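PDB 1QN2: cytochrome CH from Methylobacterium extorquens, which probably carries single electrons towards a terminal oxidase, using one heme c in a small class I cytochrome fold. Local coordinates for residues H18-N23 / I93-T98; K63-L66 / K71-P74; P81-S84 / K88-D91. All coordinates share one frame; numbering follows the deposited sequence.

Interaction 1: H18-N23 / I93-T98; sequences HNFEKN and IAYLKT. With HEC (heme c), chain D.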
loop_
_atom_site.group_PDB
_atom_site.type_symbol
_atom_site.label_atom_id
_atom_site.label_comp_id
_atom_site.label_asym_id
_atom_site.label_seq_id
_atom_site.Cartn_x
_atom_site.Cartn_y
_atom_site.Cartn_z
ATOM N N HIS A 18 -2.704 -6.332 -6.565
ATOM C CA HIS A 18 -2.882 -4.918 -6.907
ATOM C C HIS A 18 -2.354 -4.611 -8.320
ATOM O O HIS A 18 -1.438 -5.250 -8.801
ATOM C CB HIS A 18 -2.018 -4.076 -5.923
ATOM C CG HIS A 18 -2.536 -4.024 -4.525
ATOM N ND1 HIS A 18 -3.710 -3.390 -4.185
ATOM C CD2 HIS A 18 -2.017 -4.508 -3.368
ATOM C CE1 HIS A 18 -3.900 -3.487 -2.882
ATOM N NE2 HIS A 18 -2.895 -4.170 -2.368
ATOM N N ASN A 19 -2.969 -3.599 -8.903
ATOM C CA ASN A 19 -2.714 -3.015 -10.191
ATOM C C ASN A 19 -3.040 -1.533 -10.194
ATOM O O ASN A 19 -3.570 -1.045 -9.182
ATOM C CB ASN A 19 -3.287 -3.752 -11.357
ATOM C CG ASN A 19 -4.716 -3.429 -11.696
ATOM O OD1 ASN A 19 -5.069 -2.302 -12.042
ATOM N ND2 ASN A 19 -5.571 -4.449 -11.600
ATOM N N PHE A 20 -2.754 -0.777 -11.255
ATOM C CA PHE A 20 -3.081 0.640 -11.166
ATOM C C PHE A 20 -4.243 1.045 -12.031
ATOM O O PHE A 20 -4.469 2.240 -12.244
ATOM C CB PHE A 20 -1.848 1.496 -11.449
ATOM C CG PHE A 20 -0.700 1.193 -10.522
ATOM C CD1 PHE A 20 0.206 0.201 -10.842
ATOM C CD2 PHE A 20 -0.545 1.920 -9.353
ATOM C CE1 PHE A 20 1.289 -0.052 -10.023
ATOM C CE2 PHE A 20 0.519 1.647 -8.506
ATOM C CZ PHE A 20 1.431 0.661 -8.848
ATOM N N GLU A 21 -4.998 0.073 -12.530
ATOM C CA GLU A 21 -6.128 0.372 -13.390
ATOM C C GLU A 21 -7.430 -0.201 -12.888
ATOM O O GLU A 21 -8.501 0.355 -13.173
ATOM C CB GLU A 21 -5.839 -0.091 -14.815
ATOM N N LYS A 22 -7.419 -1.302 -12.133
ATOM C CA LYS A 22 -8.731 -1.810 -11.692
ATOM C C LYS A 22 -8.615 -2.540 -10.354
ATOM O O LYS A 22 -7.536 -2.953 -9.942
ATOM C CB LYS A 22 -9.232 -2.816 -12.756
ATOM C CG LYS A 22 -8.247 -3.963 -12.943
ATOM C CD LYS A 22 -8.265 -4.490 -14.368
ATOM C CE LYS A 22 -9.301 -5.588 -14.540
ATOM N NZ LYS A 22 -9.051 -6.409 -15.757
ATOM N N ASN A 23 -9.765 -2.701 -9.710
ATOM C CA ASN A 23 -9.856 -3.410 -8.432
ATOM C C ASN A 23 -9.875 -4.925 -8.693
ATOM O O ASN A 23 -10.489 -5.377 -9.656
ATOM C CB ASN A 23 -11.172 -3.030 -7.728
ATOM C CG ASN A 23 -11.169 -1.641 -7.145
ATOM O OD1 ASN A 23 -10.128 -1.108 -6.754
ATOM N ND2 ASN A 23 -12.345 -1.027 -7.077
ATOM N N ILE A 93 7.801 2.786 -2.232
ATOM C CA ILE A 93 7.077 4.052 -2.129
ATOM C C ILE A 93 7.468 5.001 -3.248
ATOM O O ILE A 93 6.661 5.762 -3.794
ATOM C CB ILE A 93 7.276 4.713 -0.759
ATOM C CG1 ILE A 93 6.657 3.823 0.343
ATOM C CG2 ILE A 93 6.637 6.089 -0.720
ATOM C CD1 ILE A 93 7.207 4.080 1.730
ATOM N N ALA A 94 8.740 4.980 -3.640
ATOM C CA ALA A 94 9.133 5.895 -4.756
ATOM C C ALA A 94 8.375 5.461 -6.013
ATOM O O ALA A 94 7.930 6.240 -6.854
ATOM C CB ALA A 94 10.640 5.693 -4.981
ATOM N N TYR A 95 8.216 4.144 -6.136
ATOM C CA TYR A 95 7.511 3.607 -7.299
ATOM C C TYR A 95 6.053 4.010 -7.309
ATOM O O TYR A 95 5.524 4.420 -8.346
ATOM C CB TYR A 95 7.682 2.096 -7.369
ATOM C CG TYR A 95 6.833 1.435 -8.430
ATOM C CD1 TYR A 95 6.979 1.813 -9.763
ATOM C CD2 TYR A 95 5.889 0.469 -8.111
ATOM C CE1 TYR A 95 6.201 1.229 -10.740
ATOM C CE2 TYR A 95 5.122 -0.144 -9.093
ATOM C CZ TYR A 95 5.283 0.258 -10.407
ATOM O OH TYR A 95 4.528 -0.282 -11.424
ATOM N N LEU A 96 5.385 3.909 -6.159
ATOM C CA LEU A 96 3.984 4.259 -6.023
ATOM C C LEU A 96 3.718 5.711 -6.381
ATOM O O LEU A 96 2.683 6.052 -6.953
ATOM C CB LEU A 96 3.501 3.988 -4.587
ATOM C CG LEU A 96 3.451 2.538 -4.115
ATOM C CD1 LEU A 96 2.886 2.487 -2.681
ATOM C CD2 LEU A 96 2.577 1.711 -5.041
ATOM N N LYS A 97 4.664 6.580 -6.032
ATOM C CA LYS A 97 4.498 7.995 -6.333
ATOM C C LYS A 97 4.420 8.230 -7.838
ATOM O O LYS A 97 3.755 9.161 -8.295
ATOM C CB LYS A 97 5.640 8.811 -5.723
ATOM C CG LYS A 97 5.574 8.956 -4.210
ATOM C CD LYS A 97 6.619 9.934 -3.716
ATOM C CE LYS A 97 6.713 10.056 -2.220
ATOM N NZ LYS A 97 7.783 11.025 -1.832
ATOM N N THR A 98 5.087 7.380 -8.618
ATOM C CA THR A 98 5.066 7.539 -10.065
ATOM C C THR A 98 3.707 7.192 -10.656
ATOM O O THR A 98 3.430 7.589 -11.789
ATOM C CB THR A 98 6.148 6.727 -10.773
ATOM O OG1 THR A 98 5.794 5.342 -10.811
ATOM C CG2 THR A 98 7.507 6.909 -10.139
HETATM FE FE HEC D . -2.174 -4.503 -0.473
HETATM C CHA HEC D . -4.699 -2.536 0.759
HETATM C CHB HEC D . -0.183 -1.716 -0.836
HETATM C CHC HEC D . 0.567 -6.529 -1.043
HETATM C CHD HEC D . -4.237 -7.156 -0.668
HETATM N NA HEC D . -2.410 -2.463 -0.129
HETATM C C1A HEC D . -3.529 -1.871 0.418
HETATM C C2A HEC D . -3.239 -0.543 0.551
HETATM C C3A HEC D . -1.977 -0.307 0.105
HETATM C C4A HEC D . -1.454 -1.509 -0.320
HETATM C CMA HEC D . -1.393 1.102 0.135
HETATM C CAA HEC D . -4.161 0.521 1.094
HETATM C CBA HEC D . -4.927 1.152 -0.070
HETATM C CGA HEC D . -6.052 2.093 0.343
HETATM O O1A HEC D . -6.111 2.600 1.491
HETATM O O2A HEC D . -6.674 2.683 -0.584
HETATM N NB HEC D . -0.167 -4.188 -0.921
HETATM C C1B HEC D . 0.401 -2.948 -1.051
HETATM C C2B HEC D . 1.657 -3.149 -1.576
HETATM C C3B HEC D . 1.930 -4.497 -1.547
HETATM C C4B HEC D . 0.754 -5.154 -1.201
HETATM C CMB HEC D . 2.739 -2.144 -1.938
HETATM C CAB HEC D . 3.184 -5.050 -1.815
HETATM C CBB HEC D . 4.261 -4.868 -0.941
HETATM N NC HEC D . -1.876 -6.526 -0.765
HETATM C C1C HEC D . -0.686 -7.135 -1.052
HETATM C C2C HEC D . -0.992 -8.444 -1.352
HETATM C C3C HEC D . -2.349 -8.627 -1.278
HETATM C C4C HEC D . -2.895 -7.425 -0.881
HETATM C CMC HEC D . -0.157 -9.639 -1.780
HETATM C CAC HEC D . -3.031 -9.820 -1.537
HETATM C CBC HEC D . -2.699 -11.043 -0.946
HETATM N ND HEC D . -4.170 -4.786 -0.035
HETATM C C1D HEC D . -4.772 -5.995 -0.151
HETATM C C2D HEC D . -6.050 -5.839 0.349
HETATM C C3D HEC D . -6.186 -4.543 0.727
HETATM C C4D HEC D . -5.010 -3.866 0.518
HETATM C CMD HEC D . -7.209 -6.805 0.501
HETATM C CAD HEC D . -7.411 -3.931 1.379
HETATM C CBD HEC D . -7.045 -4.021 2.874
HETATM C CGD HEC D . -8.234 -3.765 3.795
HETATM O O1D HEC D . -8.043 -3.958 5.027
HETATM O O2D HEC D . -9.319 -3.302 3.382
#

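Interaction 2: K63-L66 / K71-P74; sequences KQWL and KKVP. With HEC (heme c), chain D.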
loop_
_atom_site.group_PDB
_atom_site.type_symbol
_atom_site.label_atom_id
_atom_site.label_comp_id
_atom_site.label_asym_id
_atom_site.label_seq_id
_atom_site.Cartn_x
_atom_site.Cartn_y
_atom_site.Cartn_z
ATOM N N LYS A 63 5.240 3.576 5.215
ATOM C CA LYS A 63 6.435 2.839 5.647
ATOM C C LYS A 63 6.041 1.785 6.688
ATOM O O LYS A 63 6.407 0.623 6.580
ATOM C CB LYS A 63 7.432 3.818 6.284
ATOM C CG LYS A 63 8.803 3.851 5.645
ATOM C CD LYS A 63 9.398 5.251 5.786
ATOM C CE LYS A 63 10.871 5.283 5.414
ATOM N NZ LYS A 63 11.515 6.552 5.857
ATOM N N GLN A 64 5.288 2.224 7.696
ATOM C CA GLN A 64 4.883 1.264 8.731
ATOM C C GLN A 64 3.971 0.191 8.172
ATOM O O GLN A 64 4.147 -0.992 8.457
ATOM C CB GLN A 64 4.239 2.001 9.903
ATOM C CG GLN A 64 5.233 3.034 10.469
ATOM C CD GLN A 64 4.654 3.827 11.620
ATOM O OE1 GLN A 64 3.482 3.690 11.967
ATOM N NE2 GLN A 64 5.482 4.673 12.223
ATOM N N TRP A 65 3.004 0.597 7.362
ATOM C CA TRP A 65 2.042 -0.291 6.730
ATOM C C TRP A 65 2.698 -1.382 5.912
ATOM O O TRP A 65 2.328 -2.559 5.990
ATOM C CB TRP A 65 1.076 0.518 5.865
ATOM C CG TRP A 65 0.165 -0.230 4.961
ATOM C CD1 TRP A 65 0.182 -0.255 3.588
ATOM C CD2 TRP A 65 -0.971 -1.005 5.360
ATOM N NE1 TRP A 65 -0.867 -1.019 3.121
ATOM C CE2 TRP A 65 -1.581 -1.494 4.189
ATOM C CE3 TRP A 65 -1.528 -1.328 6.606
ATOM C CZ2 TRP A 65 -2.717 -2.300 4.229
ATOM C CZ3 TRP A 65 -2.655 -2.126 6.639
ATOM C CH2 TRP A 65 -3.238 -2.602 5.460
ATOM N N LEU A 66 3.690 -1.038 5.087
ATOM C CA LEU A 66 4.335 -2.076 4.287
ATOM C C LEU A 66 5.237 -2.963 5.116
ATOM O O LEU A 66 5.422 -4.144 4.789
ATOM C CB LEU A 66 5.090 -1.458 3.109
ATOM C CG LEU A 66 4.246 -0.675 2.098
ATOM C CD1 LEU A 66 5.045 -0.330 0.830
ATOM C CD2 LEU A 66 3.007 -1.467 1.679
ATOM N N LYS A 71 0.089 -5.165 11.976
ATOM C CA LYS A 71 0.436 -4.473 13.230
ATOM C C LYS A 71 0.037 -3.005 13.133
ATOM O O LYS A 71 -0.275 -2.358 14.125
ATOM C CB LYS A 71 1.937 -4.599 13.490
ATOM C CG LYS A 71 2.470 -3.639 14.539
ATOM C CD LYS A 71 3.974 -3.469 14.383
ATOM C CE LYS A 71 4.536 -2.495 15.403
ATOM N NZ LYS A 71 5.771 -3.014 16.053
ATOM N N LYS A 72 0.050 -2.480 11.910
ATOM C CA LYS A 72 -0.312 -1.070 11.691
ATOM C C LYS A 72 -1.829 -0.910 11.754
ATOM O O LYS A 72 -2.375 0.062 12.275
ATOM C CB LYS A 72 0.164 -0.671 10.271
ATOM C CG LYS A 72 -0.178 0.773 9.908
ATOM C CD LYS A 72 0.411 1.714 10.954
ATOM C CE LYS A 72 0.281 3.154 10.471
ATOM N NZ LYS A 72 0.888 4.078 11.469
ATOM N N VAL A 73 -2.512 -1.896 11.188
ATOM C CA VAL A 73 -3.978 -1.852 11.179
ATOM C C VAL A 73 -4.543 -3.222 11.533
ATOM O O VAL A 73 -4.941 -4.007 10.675
ATOM C CB VAL A 73 -4.518 -1.420 9.802
ATOM C CG1 VAL A 73 -6.062 -1.442 9.858
ATOM C CG2 VAL A 73 -4.075 0.030 9.497
ATOM N N PRO A 74 -4.564 -3.510 12.844
ATOM C CA PRO A 74 -5.102 -4.820 13.239
ATOM C C PRO A 74 -6.487 -5.026 12.635
ATOM O O PRO A 74 -7.357 -4.162 12.722
ATOM C CB PRO A 74 -5.189 -4.714 14.764
ATOM C CG PRO A 74 -4.093 -3.737 15.103
ATOM C CD PRO A 74 -4.180 -2.677 13.988
HETATM FE FE HEC D . -2.174 -4.503 -0.473
HETATM C CHA HEC D . -4.699 -2.536 0.759
HETATM C CHB HEC D . -0.183 -1.716 -0.836
HETATM C CHC HEC D . 0.567 -6.529 -1.043
HETATM C CHD HEC D . -4.237 -7.156 -0.668
HETATM N NA HEC D . -2.410 -2.463 -0.129
HETATM C C1A HEC D . -3.529 -1.871 0.418
HETATM C C2A HEC D . -3.239 -0.543 0.551
HETATM C C3A HEC D . -1.977 -0.307 0.105
HETATM C C4A HEC D . -1.454 -1.509 -0.320
HETATM C CMA HEC D . -1.393 1.102 0.135
HETATM C CAA HEC D . -4.161 0.521 1.094
HETATM C CBA HEC D . -4.927 1.152 -0.070
HETATM C CGA HEC D . -6.052 2.093 0.343
HETATM O O1A HEC D . -6.111 2.600 1.491
HETATM O O2A HEC D . -6.674 2.683 -0.584
HETATM N NB HEC D . -0.167 -4.188 -0.921
HETATM C C1B HEC D . 0.401 -2.948 -1.051
HETATM C C2B HEC D . 1.657 -3.149 -1.576
HETATM C C3B HEC D . 1.930 -4.497 -1.547
HETATM C C4B HEC D . 0.754 -5.154 -1.201
HETATM C CMB HEC D . 2.739 -2.144 -1.938
HETATM C CAB HEC D . 3.184 -5.050 -1.815
HETATM C CBB HEC D . 4.261 -4.868 -0.941
HETATM N NC HEC D . -1.876 -6.526 -0.765
HETATM C C1C HEC D . -0.686 -7.135 -1.052
HETATM C C2C HEC D . -0.992 -8.444 -1.352
HETATM C C3C HEC D . -2.349 -8.627 -1.278
HETATM C C4C HEC D . -2.895 -7.425 -0.881
HETATM C CMC HEC D . -0.157 -9.639 -1.780
HETATM C CAC HEC D . -3.031 -9.820 -1.537
HETATM C CBC HEC D . -2.699 -11.043 -0.946
HETATM N ND HEC D . -4.170 -4.786 -0.035
HETATM C C1D HEC D . -4.772 -5.995 -0.151
HETATM C C2D HEC D . -6.050 -5.839 0.349
HETATM C C3D HEC D . -6.186 -4.543 0.727
HETATM C C4D HEC D . -5.010 -3.866 0.518
HETATM C CMD HEC D . -7.209 -6.805 0.501
HETATM C CAD HEC D . -7.411 -3.931 1.379
HETATM C CBD HEC D . -7.045 -4.021 2.874
HETATM C CGD HEC D . -8.234 -3.765 3.795
HETATM O O1D HEC D . -8.043 -3.958 5.027
HETATM O O2D HEC D . -9.319 -3.302 3.382
#

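Interaction 3: P81-S84 / K88-D91; sequences PGIS and KVDD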
loop_
_atom_site.group_PDB
_atom_site.type_symbol
_atom_site.label_atom_id
_atom_site.label_comp_id
_atom_site.label_asym_id
_atom_site.label_seq_id
_atom_site.Cartn_x
_atom_site.Cartn_y
_atom_site.Cartn_z
ATOM N N PRO A 81 2.735 -10.596 4.825
ATOM C CA PRO A 81 3.673 -10.530 5.929
ATOM C C PRO A 81 4.355 -9.200 6.116
ATOM O O PRO A 81 4.722 -8.840 7.242
ATOM C CB PRO A 81 4.676 -11.639 5.641
ATOM C CG PRO A 81 4.395 -12.111 4.277
ATOM C CD PRO A 81 2.968 -11.770 3.961
ATOM N N GLY A 82 4.547 -8.439 5.041
ATOM C CA GLY A 82 5.216 -7.156 5.196
ATOM C C GLY A 82 6.634 -7.259 4.661
ATOM O O GLY A 82 7.166 -8.361 4.511
ATOM N N ILE A 83 7.225 -6.116 4.350
ATOM C CA ILE A 83 8.613 -6.079 3.844
ATOM C C ILE A 83 9.526 -5.643 4.999
ATOM O O ILE A 83 9.387 -4.534 5.516
ATOM C CB ILE A 83 8.731 -5.055 2.702
ATOM C CG1 ILE A 83 7.663 -5.311 1.640
ATOM C CG2 ILE A 83 10.121 -5.064 2.096
ATOM C CD1 ILE A 83 8.121 -6.180 0.490
ATOM N N SER A 84 10.429 -6.531 5.392
ATOM C CA SER A 84 11.353 -6.311 6.473
ATOM C C SER A 84 12.564 -5.489 6.116
ATOM O O SER A 84 13.338 -5.114 7.006
ATOM C CB SER A 84 11.751 -7.626 7.147
ATOM O OG SER A 84 11.008 -7.789 8.349
ATOM N N LYS A 88 13.982 -1.380 0.834
ATOM C CA LYS A 88 13.045 -1.905 -0.166
ATOM C C LYS A 88 11.705 -1.189 -0.049
ATOM O O LYS A 88 11.056 -0.856 -1.039
ATOM C CB LYS A 88 12.861 -3.408 0.013
ATOM C CG LYS A 88 12.490 -4.145 -1.256
ATOM C CD LYS A 88 12.738 -5.640 -1.127
ATOM C CE LYS A 88 14.152 -5.999 -1.568
ATOM N NZ LYS A 88 14.143 -6.976 -2.691
ATOM N N VAL A 89 11.295 -0.955 1.196
ATOM C CA VAL A 89 10.026 -0.265 1.421
ATOM C C VAL A 89 10.062 1.132 0.798
ATOM O O VAL A 89 9.096 1.552 0.161
ATOM C CB VAL A 89 9.740 -0.118 2.934
ATOM C CG1 VAL A 89 8.582 0.850 3.146
ATOM C CG2 VAL A 89 9.406 -1.476 3.542
ATOM N N ASP A 90 11.168 1.840 0.998
ATOM C CA ASP A 90 11.329 3.189 0.454
ATOM C C ASP A 90 11.263 3.129 -1.087
ATOM O O ASP A 90 10.615 3.978 -1.691
ATOM C CB ASP A 90 12.687 3.765 0.857
ATOM C CG ASP A 90 12.724 4.387 2.228
ATOM O OD1 ASP A 90 11.683 4.857 2.728
ATOM O OD2 ASP A 90 13.826 4.412 2.824
ATOM N N ASP A 91 11.926 2.128 -1.655
ATOM C CA ASP A 91 11.935 1.967 -3.122
ATOM C C ASP A 91 10.516 1.783 -3.634
ATOM O O ASP A 91 10.080 2.388 -4.613
ATOM C CB ASP A 91 12.804 0.771 -3.508
ATOM C CG ASP A 91 14.284 1.075 -3.296
ATOM O OD1 ASP A 91 14.610 2.266 -3.157
ATOM O OD2 ASP A 91 15.093 0.131 -3.273
#

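Interaction 1: H18-N23 / I93-T98
Tyr-95, on the last turns of helix 86-98, meets Phe-20 of the heme-side loop with its hydroxyl end. Tyr-95 OH lies 3.5 Å from Phe-20 CE1, and Tyr-95 CE2 is 3.8 Å from Phe-20 CZ. The planes are nearly perpendicular, at 88°, with centroids 5.7 Å apart, but the rings meet obliquely. Tyr-95 reaches the loop because its CG stands anti to the backbone N (chi1 172°), swinging the ring out along the helix flank. Next comes Leu-96, whose methyl CD2 lies at the rim of the phenyl ring, near its plane and 4.0 Å from Phe-20 CE2; a branched aliphatic suits this buried position, where one methyl fills in beside the aromatic edge. Thr-98 turns back on its own helix, its OG1 donating to Tyr-95 O at 2.6 Å in the carbonyl plane, which gives that carbonyl a partner near the C-terminal end of the helix.

On the loop side, Asn-19 folds the chain round Phe-20: its OD1 accepts from Lys-22 N at 2.6 Å, through a lone pair and with an N-H...O angle of 158°, forming an Asx motif. One residue before it, His-18 NE2 binds the heme iron at 2.1 Å opposite Met-78, and its ND1 is hydrogen-bonded to Pro-27 O.

Phe-11 from the region of helix 4-10 meets both aromatic rings, edge-to-face with Tyr-95, while Lys-99 makes a cation-pi contact with Phe-20. No hydrogen bond crosses between the two segments. The contact therefore rests on dispersion and shape, which implies that the stretch of loop following the axial histidine is held to the C-terminal helix by apolar fit rather than by directed polar bonds.

Interaction 2: K63-L66 / K71-P74
The wall of the heme pocket on the methionine side, opposite the face bound by His-18, is the setting of this contact, in which helix 59-67 is braced by the end of helix 69-72. Trp-65 is the central piece. Its indole presents the pyrrole edge to the porphyrin, with NE1 3.3 Å from heme C3A, while the far, benzo side of the ring is held by Lys-72 and Val-73. Trp-65 CZ3 lies 3.7 Å from Val-73 CB, and Trp-65 CE3 is 4.1 Å from Lys-72 CB, which sits near the indole plane. Val-73, the first residue to leave the helix, offers a compact branched side chain suited to this buried spot.

Lys-72 combines two roles. Its aliphatic stem runs over the backbone of the other helix, CG lying 4.0 Å from Trp-65 CA; then a bend at chi2 (56°) carries the ammonium group out to Gln-64. There Lys-72 NZ donates to Gln-64 OE1 at 2.7 Å, with a C=O...N angle of 149° and the donor tilted 29° from the amide plane. Asp-61 forms a salt bridge with the same nitrogen, so the charge is shared between an amide and a carboxylate one helical turn apart.

A leucine in place of Trp-65 would probably open a gap between the porphyrin and Val-73, leaving the heme face without its indole edge. Leu-66 adds to the wall, its CD2 lying 3.7 Å from heme methyl CMB. Around this pair of short helices, Val-73 also packs on Ala-49 and Leu-50 of helix 48-53, whereas Leu-66 reaches Ile-92 and Lys-63 reaches Val-89, both on helix 86-98.

Interaction 3: P81-S84 / K88-D91
This is a small apolar contact between a loop and a helix, formed where the chain comes off the methionine side of the heme and turns into helix 86-98. Ile-83 carries the loop's part and meets Lys-88 and Val-89, consecutive residues near the start of the helix. Ile-83 CB lies 3.7 Å from Val-89 CG2, and the two side chains run past each other in opposite directions, alongside rather than end on. Val-89 CG2 also comes to 3.6 Å from the backbone Ile-83 O, so Val-89 nestles against both the side chain and the peptide of its partner.

Rotation about the first bond of Ile-83 (chi1 -52°) sets CG2 anti to the backbone N and turns this methyl to the helix, where it lies 3.8 Å from Lys-88 CB, the two side chains crossing at about a right angle. A beta-branched residue suits the place, since one branch packs on the helix while the side chain as a whole still comes within about 4 Å of the heme. Lys-88 contributes hydrocarbon from CB to CD; bends beyond it take the amine away from the loop. Val-89 is buried, and its two apolar methyls suit a place between loop and helix.

Just before Ile-83, Gly-82 has backbone angles (phi 105°, psi 160°) at which a CB would jam against the preceding carbonyl oxygen, which explains the residue type. The Ile-83 backbone is hydrogen-bonded to Leu-66, and Lys-88 N to the Asp-85 side chain. With Lys-88 touching Ala-10 and Asp-91 touching Ala-6, the helix packs against helix 4-10, the pairing of N- and C-terminal helices that marks the class I cytochrome c fold.

In the fold
Interactions 2 and 3 follow one another along the chain, and both are enclosed in the long loop closed by interaction 1. Interactions 1 and 3 share helix 86-98, with centres about 15 Å apart, whereas interactions 1 and 2, about 18 Å apart, lie on opposite sides of the chain's centre and touch the heme from its two faces. Interactions 2 and 3 are nearer neighbours, about 11 Å between centres, joined by a probable hydrogen bond between Leu-66 O and Ile-83 N (2.7 Å). Helix 86-98 thus ties the histidine-side loop to the methionine-side wall, consistent with a compact shell around the redox centre.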